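Local coordinates for protein trichomaglin (Trichosanthes lepiniana, PDB 1SGL) that probably cleaves RNA, being an S-like ribonuclease of the ribonuclease T2 family, at residues F8-Q13 with L181-D186; F40-L45 with K121-L126; G44-Y49 with E103-C108. All coordinates share one frame; numbering follows the deposited sequence.

Contact 1: F8-Q13 with L181-D186; sequences FILALQ and LCFDKD. With SO4 (sulfate ion), chain C.
F8, I9 and L10 run antiparallel to F183, C182 and L181, joining strand 7-14 to strand 176-184 in the central antiparallel sheet of the ribonuclease T2 fold. Four backbone hydrogen bonds hold the pairing. F8 N gives to F183 O at 2.7 Å, and F183 N returns a bond to F8 O. Two residues on, L10 N reaches L181 O at 2.8 Å in a nearly straight bond (174° at the hydrogen), and L181 N answers to L10 O.

Between these hydrogen-bonded pairs, I9 and C182 form a non-hydrogen-bonded pair with CA-H...O contacts: C182 CA lies 3.3 Å from F8 O, and I9 CA 3.4 Å from L181 O. Each of these two carbonyl oxygens thus receives one N-H and one CA-H.

Apolar contacts divide between the two faces. On the face of F8, L10, L181 and F183, the F183 ring leans back over its own backbone N, CG anti to the carbonyl carbon (chi1 -59°), which brings its CE1 edge within 3.9 Å of L10 CB. Helix 116-129 covers this face, with T123 on L10 and L126 on F183. The F8 ring presents its own edge to the backbone, CD1 lying 3.9 Å from D184 O, and meets the F187 ring, the two planes nearly parallel. On the other face I9 packs loosely against C182, whose disulfide to C192 adds a covalent tie beside strand 189-190.

Beyond F183, D184 forms a salt bridge with R190, while its OD1 accepts K188 N and, weakly, D186 N. Near the other end of strand 7-14, the extended Q13 side chain makes a weak bond from NE2 to O1 of a sulfate ion, 3.1 Å long, with Q13 OE1 equally near that oxygen.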
loop_
_atom_site.group_PDB
_atom_site.type_symbol
_atom_site.label_atom_id
_atom_site.label_comp_id
_atom_site.label_asym_id
_atom_site.label_seq_id
_atom_site.Cartn_x
_atom_site.Cartn_y
_atom_site.Cartn_z
ATOM N N PHE A 8 -4.383 -3.349 -12.274
ATOM C CA PHE A 8 -3.914 -3.717 -10.951
ATOM C C PHE A 8 -3.911 -2.442 -10.106
ATOM O O PHE A 8 -3.714 -1.334 -10.619
ATOM C CB PHE A 8 -2.481 -4.255 -11.000
ATOM C CG PHE A 8 -2.369 -5.673 -11.472
ATOM C CD1 PHE A 8 -1.809 -5.964 -12.711
ATOM C CD2 PHE A 8 -2.804 -6.722 -10.667
ATOM C CE1 PHE A 8 -1.679 -7.291 -13.145
ATOM C CE2 PHE A 8 -2.682 -8.045 -11.084
ATOM C CZ PHE A 8 -2.118 -8.331 -12.324
ATOM N N ILE A 9 -4.146 -2.600 -8.814
ATOM C CA ILE A 9 -4.109 -1.480 -7.906
ATOM C C ILE A 9 -3.050 -1.772 -6.853
ATOM O O ILE A 9 -3.039 -2.857 -6.253
ATOM C CB ILE A 9 -5.447 -1.272 -7.173
ATOM C CG1 ILE A 9 -6.571 -1.025 -8.181
ATOM C CG2 ILE A 9 -5.329 -0.079 -6.212
ATOM C CD1 ILE A 9 -7.929 -0.877 -7.543
ATOM N N LEU A 10 -2.149 -0.814 -6.652
ATOM C CA LEU A 10 -1.106 -0.916 -5.638
ATOM C C LEU A 10 -1.539 0.043 -4.540
ATOM O O LEU A 10 -1.515 1.258 -4.724
ATOM C CB LEU A 10 0.258 -0.483 -6.184
ATOM C CG LEU A 10 1.401 -0.387 -5.156
ATOM C CD1 LEU A 10 1.641 -1.734 -4.492
ATOM C CD2 LEU A 10 2.672 0.095 -5.851
ATOM N N ALA A 11 -1.950 -0.510 -3.407
ATOM C CA ALA A 11 -2.410 0.284 -2.280
ATOM C C ALA A 11 -1.287 0.584 -1.296
ATOM O O ALA A 11 -0.593 -0.326 -0.833
ATOM C CB ALA A 11 -3.541 -0.446 -1.573
ATOM N N LEU A 12 -1.111 1.862 -0.987
ATOM C CA LEU A 12 -0.085 2.301 -0.049
ATOM C C LEU A 12 -0.757 2.985 1.131
ATOM O O LEU A 12 -1.781 3.644 0.969
ATOM C CB LEU A 12 0.874 3.287 -0.712
ATOM C CG LEU A 12 1.590 2.838 -1.987
ATOM C CD1 LEU A 12 2.529 3.955 -2.448
ATOM C CD2 LEU A 12 2.369 1.555 -1.730
ATOM N N GLN A 13 -0.177 2.828 2.315
ATOM C CA GLN A 13 -0.724 3.431 3.518
ATOM C C GLN A 13 0.239 4.437 4.111
ATOM O O GLN A 13 1.449 4.225 4.092
ATOM C CB GLN A 13 -1.019 2.351 4.560
ATOM C CG GLN A 13 -2.141 1.427 4.146
ATOM C CD GLN A 13 -2.605 0.523 5.257
ATOM O OE1 GLN A 13 -3.474 -0.324 5.047
ATOM N NE2 GLN A 13 -2.037 0.693 6.453
ATOM N N LEU A 181 -2.024 3.457 -6.669
ATOM C CA LEU A 181 -1.582 3.665 -8.040
ATOM C C LEU A 181 -2.205 2.550 -8.874
ATOM O O LEU A 181 -2.357 1.416 -8.407
ATOM C CB LEU A 181 -0.051 3.610 -8.161
ATOM C CG LEU A 181 0.783 4.668 -7.428
ATOM C CD1 LEU A 181 2.261 4.379 -7.636
ATOM C CD2 LEU A 181 0.438 6.052 -7.935
ATOM N N CYS A 182 -2.573 2.871 -10.103
ATOM C CA CYS A 182 -3.179 1.882 -10.979
ATOM C C CYS A 182 -2.210 1.519 -12.108
ATOM O O CYS A 182 -1.422 2.356 -12.551
ATOM C CB CYS A 182 -4.521 2.432 -11.491
ATOM S SG CYS A 182 -5.658 2.683 -10.077
ATOM N N PHE A 183 -2.240 0.259 -12.534
ATOM C CA PHE A 183 -1.352 -0.230 -13.595
ATOM C C PHE A 183 -2.093 -1.186 -14.536
ATOM O O PHE A 183 -3.042 -1.854 -14.116
ATOM C CB PHE A 183 -0.164 -1.009 -12.996
ATOM C CG PHE A 183 0.687 -0.213 -12.046
ATOM C CD1 PHE A 183 0.356 -0.126 -10.698
ATOM C CD2 PHE A 183 1.833 0.434 -12.500
ATOM C CE1 PHE A 183 1.158 0.593 -9.807
ATOM C CE2 PHE A 183 2.641 1.155 -11.624
ATOM C CZ PHE A 183 2.305 1.234 -10.273
ATOM N N ASP A 184 -1.661 -1.272 -15.796
ATOM C CA ASP A 184 -2.305 -2.217 -16.708
ATOM C C ASP A 184 -1.620 -3.582 -16.587
ATOM O O ASP A 184 -0.709 -3.746 -15.773
ATOM C CB ASP A 184 -2.287 -1.731 -18.168
ATOM C CG ASP A 184 -0.899 -1.467 -18.700
ATOM O OD1 ASP A 184 0.072 -2.125 -18.279
ATOM O OD2 ASP A 184 -0.783 -0.589 -19.573
ATOM N N LYS A 185 -2.070 -4.557 -17.373
ATOM C CA LYS A 185 -1.499 -5.904 -17.326
ATOM C C LYS A 185 -0.001 -5.907 -17.591
ATOM O O LYS A 185 0.697 -6.815 -17.153
ATOM C CB LYS A 185 -2.172 -6.823 -18.346
ATOM C CG LYS A 185 -3.671 -6.984 -18.182
ATOM C CD LYS A 185 -4.024 -7.711 -16.910
ATOM C CE LYS A 185 -5.525 -7.962 -16.828
ATOM N NZ LYS A 185 -6.018 -8.905 -17.872
ATOM N N ASP A 186 0.487 -4.909 -18.321
ATOM C CA ASP A 186 1.914 -4.810 -18.622
ATOM C C ASP A 186 2.646 -4.007 -17.544
ATOM O O ASP A 186 3.808 -3.643 -17.697
ATOM C CB ASP A 186 2.137 -4.162 -19.994
ATOM C CG ASP A 186 1.857 -5.116 -21.146
ATOM O OD1 ASP A 186 1.999 -4.694 -22.313
ATOM O OD2 ASP A 186 1.501 -6.287 -20.892
HETATM S S SO4 C . -2.497 -3.148 8.419
HETATM O O1 SO4 C . -2.957 -2.124 7.462
HETATM O O2 SO4 C . -2.640 -2.626 9.789
HETATM O O3 SO4 C . -1.080 -3.467 8.166
HETATM O O4 SO4 C . -3.312 -4.363 8.259
#

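Contact 2: F40-L45 with K121-L126. With SO4 (sulfate ion), chain B.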
loop_
_atom_site.group_PDB
_atom_site.type_symbol
_atom_site.label_atom_id
_atom_site.label_comp_id
_atom_site.label_asym_id
_atom_site.label_seq_id
_atom_site.Cartn_x
_atom_site.Cartn_y
_atom_site.Cartn_z
ATOM N N PHE A 40 5.023 6.463 3.117
ATOM C CA PHE A 40 3.977 5.603 2.585
ATOM C C PHE A 40 4.618 4.221 2.502
ATOM O O PHE A 40 5.740 4.093 2.020
ATOM C CB PHE A 40 3.565 6.012 1.165
ATOM C CG PHE A 40 2.502 7.071 1.114
ATOM C CD1 PHE A 40 2.816 8.375 0.740
ATOM C CD2 PHE A 40 1.190 6.770 1.453
ATOM C CE1 PHE A 40 1.826 9.368 0.705
ATOM C CE2 PHE A 40 0.197 7.752 1.426
ATOM C CZ PHE A 40 0.513 9.048 1.050
ATOM N N THR A 41 3.919 3.202 2.986
ATOM C CA THR A 41 4.415 1.827 2.918
ATOM C C THR A 41 3.382 0.994 2.155
ATOM O O THR A 41 2.239 1.417 1.955
ATOM C CB THR A 41 4.632 1.207 4.327
ATOM O OG1 THR A 41 3.395 1.208 5.054
ATOM C CG2 THR A 41 5.691 2.008 5.102
ATOM N N ILE A 42 3.791 -0.191 1.733
ATOM C CA ILE A 42 2.931 -1.081 0.963
ATOM C C ILE A 42 1.876 -1.809 1.778
ATOM O O ILE A 42 2.175 -2.377 2.825
ATOM C CB ILE A 42 3.781 -2.159 0.252
ATOM C CG1 ILE A 42 4.778 -1.486 -0.689
ATOM C CG2 ILE A 42 2.878 -3.153 -0.480
ATOM C CD1 ILE A 42 5.900 -2.396 -1.112
ATOM N N HIS A 43 0.636 -1.782 1.306
ATOM C CA HIS A 43 -0.411 -2.534 1.972
ATOM C C HIS A 43 -0.611 -3.795 1.127
ATOM O O HIS A 43 -0.703 -4.895 1.662
ATOM C CB HIS A 43 -1.730 -1.771 2.048
ATOM C CG HIS A 43 -2.828 -2.575 2.669
ATOM N ND1 HIS A 43 -2.887 -2.825 4.024
ATOM C CD2 HIS A 43 -3.839 -3.284 2.112
ATOM C CE1 HIS A 43 -3.882 -3.659 4.276
ATOM N NE2 HIS A 43 -4.475 -3.954 3.133
ATOM N N GLY A 44 -0.661 -3.629 -0.197
ATOM C CA GLY A 44 -0.834 -4.774 -1.081
ATOM C C GLY A 44 -1.138 -4.449 -2.538
ATOM O O GLY A 44 -1.484 -3.315 -2.885
ATOM N N LEU A 45 -0.991 -5.459 -3.391
ATOM C CA LEU A 45 -1.256 -5.346 -4.819
ATOM C C LEU A 45 -2.462 -6.243 -5.109
ATOM O O LEU A 45 -2.544 -7.359 -4.592
ATOM C CB LEU A 45 -0.054 -5.845 -5.619
ATOM C CG LEU A 45 -0.208 -5.832 -7.145
ATOM C CD1 LEU A 45 -0.007 -4.412 -7.664
ATOM C CD2 LEU A 45 0.805 -6.766 -7.775
ATOM N N LYS A 121 8.001 -10.049 -5.601
ATOM C CA LYS A 121 9.016 -9.436 -6.444
ATOM C C LYS A 121 8.415 -8.287 -7.250
ATOM O O LYS A 121 8.972 -7.194 -7.294
ATOM C CB LYS A 121 9.593 -10.463 -7.407
ATOM C CG LYS A 121 10.605 -9.891 -8.372
ATOM C CD LYS A 121 11.107 -10.970 -9.317
ATOM C CE LYS A 121 12.172 -10.429 -10.257
ATOM N NZ LYS A 121 12.685 -11.488 -11.171
ATOM N N LYS A 122 7.278 -8.542 -7.890
ATOM C CA LYS A 122 6.621 -7.521 -8.703
ATOM C C LYS A 122 6.109 -6.356 -7.868
ATOM O O LYS A 122 6.237 -5.197 -8.256
ATOM C CB LYS A 122 5.445 -8.116 -9.472
ATOM C CG LYS A 122 5.281 -7.499 -10.843
ATOM C CD LYS A 122 6.433 -7.953 -11.731
ATOM C CE LYS A 122 6.614 -7.052 -12.935
ATOM N NZ LYS A 122 7.039 -5.687 -12.519
ATOM N N THR A 123 5.509 -6.664 -6.729
ATOM C CA THR A 123 4.984 -5.618 -5.874
ATOM C C THR A 123 6.101 -4.691 -5.391
ATOM O O THR A 123 5.947 -3.473 -5.398
ATOM C CB THR A 123 4.235 -6.217 -4.675
ATOM O OG1 THR A 123 3.123 -6.995 -5.151
ATOM C CG2 THR A 123 3.719 -5.106 -3.762
ATOM N N LEU A 124 7.232 -5.267 -4.992
ATOM C CA LEU A 124 8.362 -4.466 -4.525
ATOM C C LEU A 124 8.997 -3.656 -5.659
ATOM O O LEU A 124 9.389 -2.502 -5.463
ATOM C CB LEU A 124 9.411 -5.369 -3.869
ATOM C CG LEU A 124 9.002 -5.886 -2.484
ATOM C CD1 LEU A 124 9.987 -6.941 -2.003
ATOM C CD2 LEU A 124 8.954 -4.718 -1.504
ATOM N N LYS A 125 9.096 -4.253 -6.842
ATOM C CA LYS A 125 9.676 -3.553 -7.984
ATOM C C LYS A 125 8.863 -2.310 -8.310
ATOM O O LYS A 125 9.425 -1.241 -8.535
ATOM C CB LYS A 125 9.715 -4.458 -9.221
ATOM C CG LYS A 125 10.771 -5.550 -9.170
ATOM C CD LYS A 125 10.665 -6.507 -10.371
ATOM C CE LYS A 125 10.931 -5.802 -11.701
ATOM N NZ LYS A 125 9.966 -4.702 -12.010
ATOM N N LEU A 126 7.541 -2.455 -8.339
ATOM C CA LEU A 126 6.672 -1.327 -8.646
ATOM C C LEU A 126 6.787 -0.226 -7.604
ATOM O O LEU A 126 6.799 0.949 -7.947
ATOM C CB LEU A 126 5.214 -1.779 -8.753
ATOM C CG LEU A 126 4.883 -2.631 -9.981
ATOM C CD1 LEU A 126 3.413 -3.021 -9.948
ATOM C CD2 LEU A 126 5.202 -1.849 -11.241
HETATM S S SO4 B . -7.598 -5.931 1.907
HETATM O O1 SO4 B . -9.012 -5.907 2.325
HETATM O O2 SO4 B . -7.259 -7.289 1.443
HETATM O O3 SO4 B . -6.749 -5.575 3.054
HETATM O O4 SO4 B . -7.373 -4.960 0.817
#
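I42 and L45 both direct their side chains at helix 116-129, where T123 lies between them and touches each. A chi1 of -60° puts CG1 of I42 beside the backbone N and CG2 anti to it, and this splits the two branches between partners: CG2 meets T123 CG2 methyl to methyl at 3.9 Å, while CD1 reaches L124 CD2, also at 3.9 Å, I42 and L124 lying roughly perpendicular. L45 and T123 run alongside each other but head opposite ways, which lays T123 OG1 against L45 CB at 3.4 Å and L45 CD2 at 3.5 Å. That hydroxyl is already satisfied inside the helix by a hydrogen bond to Y119 O. Farther along, L45 CD1 faces L126 CD1 more distantly.

I42 and L45 share a side although two residues separate them, because H43 and G44 both oppose A11 in a classic beta bulge. The strand carries the FTIHGL sequence, which matches a conserved active-site segment of the ribonuclease T2 family. Turned away from the helix, the H43 ring meets a sulfate ion edge-on: NE2 donates to O3 at 2.8 Å in an almost straight bond (172°). H105 and Q101 also grip this sulfate.

Contact 3: G44-Y49 with E103-C108; sequences GLRPEY and EKHGTC. With SO4 (sulfate ion), chain B; SO4 (sulfate ion), chain D.
H105 and C108, of the segment E103-C108, carry this contact, meeting L45, R46, P47 and Y49. E103 O receives T107 OG1 at 2.7 Å, and the buried E103 carboxylate is held by S89 OG and F63 N. K104 runs out fully extended; its CG lies over the rim of one face of the H105 ring, and NZ makes a weak bond to a sulfate ion.

R46 takes the opposite face of H105: R46 CB lies 4.0 Å from the ring centroid in a CH-pi contact, and CD sits over the ring centre. At the edge, H105 NE2 donates to sulfate O2 at 2.7 Å. The KHGTC sequence matches the second conserved active-site segment of the ribonuclease T2 family, and the anion, shared with H43, is consistent with a phosphate site. The R46 chain stays extended from CG to NE, carrying NH2 on to a second sulfate, where O4 is 3.2 Å away.

Past G106, T107 OG1 also bonds to C58 N. C108 O lies 3.7 Å from P47 CG and 3.1 Å from Y49 OH, at the edge of the tyrosine ring, and C108 SG closes a disulfide with C58.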
loop_
_atom_site.group_PDB
_atom_site.type_symbol
_atom_site.label_atom_id
_atom_site.label_comp_id
_atom_site.label_asym_id
_atom_site.label_seq_id
_atom_site.Cartn_x
_atom_site.Cartn_y
_atom_site.Cartn_z
ATOM N N GLY A 44 -0.661 -3.629 -0.197
ATOM C CA GLY A 44 -0.834 -4.774 -1.081
ATOM C C GLY A 44 -1.138 -4.449 -2.538
ATOM O O GLY A 44 -1.484 -3.315 -2.885
ATOM N N LEU A 45 -0.991 -5.459 -3.391
ATOM C CA LEU A 45 -1.256 -5.346 -4.819
ATOM C C LEU A 45 -2.462 -6.243 -5.109
ATOM O O LEU A 45 -2.544 -7.359 -4.592
ATOM C CB LEU A 45 -0.054 -5.845 -5.619
ATOM C CG LEU A 45 -0.208 -5.832 -7.145
ATOM C CD1 LEU A 45 -0.007 -4.412 -7.664
ATOM C CD2 LEU A 45 0.805 -6.766 -7.775
ATOM N N ARG A 46 -3.398 -5.776 -5.927
ATOM C CA ARG A 46 -4.568 -6.592 -6.225
ATOM C C ARG A 46 -5.203 -6.258 -7.565
ATOM O O ARG A 46 -5.032 -5.156 -8.083
ATOM C CB ARG A 46 -5.618 -6.425 -5.124
ATOM C CG ARG A 46 -6.313 -5.073 -5.119
ATOM C CD ARG A 46 -7.340 -4.990 -4.007
ATOM N NE ARG A 46 -8.299 -3.897 -4.200
ATOM C CZ ARG A 46 -8.091 -2.631 -3.845
ATOM N NH1 ARG A 46 -6.950 -2.268 -3.269
ATOM N NH2 ARG A 46 -9.039 -1.729 -4.050
ATOM N N PRO A 47 -5.928 -7.225 -8.154
ATOM C CA PRO A 47 -6.599 -7.018 -9.443
ATOM C C PRO A 47 -7.782 -6.092 -9.187
ATOM O O PRO A 47 -8.445 -6.217 -8.159
ATOM C CB PRO A 47 -7.071 -8.421 -9.829
ATOM C CG PRO A 47 -6.125 -9.343 -9.067
ATOM C CD PRO A 47 -5.999 -8.639 -7.743
ATOM N N GLU A 48 -8.043 -5.162 -10.098
ATOM C CA GLU A 48 -9.171 -4.254 -9.926
ATOM C C GLU A 48 -10.431 -4.848 -10.558
ATOM O O GLU A 48 -10.540 -4.941 -11.779
ATOM C CB GLU A 48 -8.854 -2.895 -10.556
ATOM C CG GLU A 48 -10.020 -1.915 -10.546
ATOM C CD GLU A 48 -9.612 -0.508 -10.963
ATOM O OE1 GLU A 48 -8.893 -0.362 -11.970
ATOM O OE2 GLU A 48 -10.020 0.455 -10.283
ATOM N N TYR A 49 -11.368 -5.277 -9.717
ATOM C CA TYR A 49 -12.625 -5.852 -10.190
ATOM C C TYR A 49 -13.722 -4.810 -10.005
ATOM O O TYR A 49 -13.814 -4.179 -8.949
ATOM C CB TYR A 49 -12.967 -7.124 -9.406
ATOM C CG TYR A 49 -11.993 -8.266 -9.614
ATOM C CD1 TYR A 49 -11.087 -8.637 -8.614
ATOM C CD2 TYR A 49 -11.983 -8.987 -10.811
ATOM C CE1 TYR A 49 -10.200 -9.702 -8.802
ATOM C CE2 TYR A 49 -11.105 -10.046 -11.010
ATOM C CZ TYR A 49 -10.217 -10.400 -10.002
ATOM O OH TYR A 49 -9.358 -11.459 -10.202
ATOM N N GLU A 103 -2.692 -14.678 -0.509
ATOM C CA GLU A 103 -3.779 -15.640 -0.656
ATOM C C GLU A 103 -5.088 -14.996 -1.131
ATOM O O GLU A 103 -5.754 -15.503 -2.029
ATOM C CB GLU A 103 -4.029 -16.366 0.666
ATOM C CG GLU A 103 -2.856 -17.190 1.190
ATOM C CD GLU A 103 -3.238 -18.024 2.412
ATOM O OE1 GLU A 103 -3.957 -17.503 3.297
ATOM O OE2 GLU A 103 -2.818 -19.198 2.496
ATOM N N LYS A 104 -5.447 -13.877 -0.523
ATOM C CA LYS A 104 -6.683 -13.200 -0.874
ATOM C C LYS A 104 -6.675 -12.518 -2.246
ATOM O O LYS A 104 -7.698 -12.504 -2.936
ATOM C CB LYS A 104 -7.027 -12.176 0.211
ATOM C CG LYS A 104 -8.441 -11.638 0.140
ATOM C CD LYS A 104 -8.708 -10.654 1.267
ATOM C CE LYS A 104 -10.102 -10.062 1.160
ATOM N NZ LYS A 104 -10.327 -9.010 2.197
ATOM N N HIS A 105 -5.529 -11.980 -2.660
ATOM C CA HIS A 105 -5.466 -11.269 -3.936
ATOM C C HIS A 105 -4.467 -11.783 -4.966
ATOM O O HIS A 105 -4.785 -11.877 -6.154
ATOM C CB HIS A 105 -5.181 -9.786 -3.680
ATOM C CG HIS A 105 -6.131 -9.142 -2.722
ATOM N ND1 HIS A 105 -7.490 -9.099 -2.940
ATOM C CD2 HIS A 105 -5.916 -8.507 -1.546
ATOM C CE1 HIS A 105 -8.075 -8.465 -1.938
ATOM N NE2 HIS A 105 -7.142 -8.095 -1.079
ATOM N N GLY A 106 -3.256 -12.095 -4.518
ATOM C CA GLY A 106 -2.236 -12.568 -5.435
ATOM C C GLY A 106 -2.634 -13.801 -6.219
ATOM O O GLY A 106 -2.251 -13.960 -7.377
ATOM N N THR A 107 -3.398 -14.684 -5.590
ATOM C CA THR A 107 -3.833 -15.912 -6.247
ATOM C C THR A 107 -4.790 -15.596 -7.396
ATOM O O THR A 107 -4.821 -16.303 -8.401
ATOM C CB THR A 107 -4.528 -16.858 -5.245
ATOM O OG1 THR A 107 -5.618 -16.175 -4.620
ATOM C CG2 THR A 107 -3.548 -17.302 -4.167
ATOM N N CYS A 108 -5.551 -14.517 -7.243
ATOM C CA CYS A 108 -6.504 -14.090 -8.258
ATOM C C CYS A 108 -5.846 -13.293 -9.388
ATOM O O CYS A 108 -6.528 -12.826 -10.306
ATOM C CB CYS A 108 -7.603 -13.241 -7.613
ATOM S SG CYS A 108 -8.600 -14.108 -6.353
HETATM S S SO4 B . -7.598 -5.931 1.907
HETATM O O1 SO4 B . -9.012 -5.907 2.325
HETATM O O2 SO4 B . -7.259 -7.289 1.443
HETATM O O3 SO4 B . -6.749 -5.575 3.054
HETATM O O4 SO4 B . -7.373 -4.960 0.817
HETATM S S SO4 D . -9.056 1.836 -3.000
HETATM O O1 SO4 D . -9.784 1.388 -1.796
HETATM O O2 SO4 D . -7.675 1.306 -2.973
HETATM O O3 SO4 D . -9.024 3.313 -3.009
HETATM O O4 SO4 D . -9.745 1.341 -4.208
#

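Contacts 1 and 2 are buried core, whereas contact 3 is only partly buried and lies farther from the centre of the chain. Strand 7-14 in contact 1 neighbours strand 40-47, which serves both other contacts: its first part faces helix 116-129 and its last part helix 97-106. Chemistry follows place. Contact 1 rests on strand-to-strand backbone bonds, contact 2 on mostly aliphatic side chains and a threonine hydroxyl, and contact 3 on R46 over a histidine ring and on P47 and Y49 against C108, with sulfates at its polar rim. One sulfate links contacts 2 and 3 through H43 and H105; a probable backbone hydrogen bond from Q13 N to T41 O joins contacts 1 and 2.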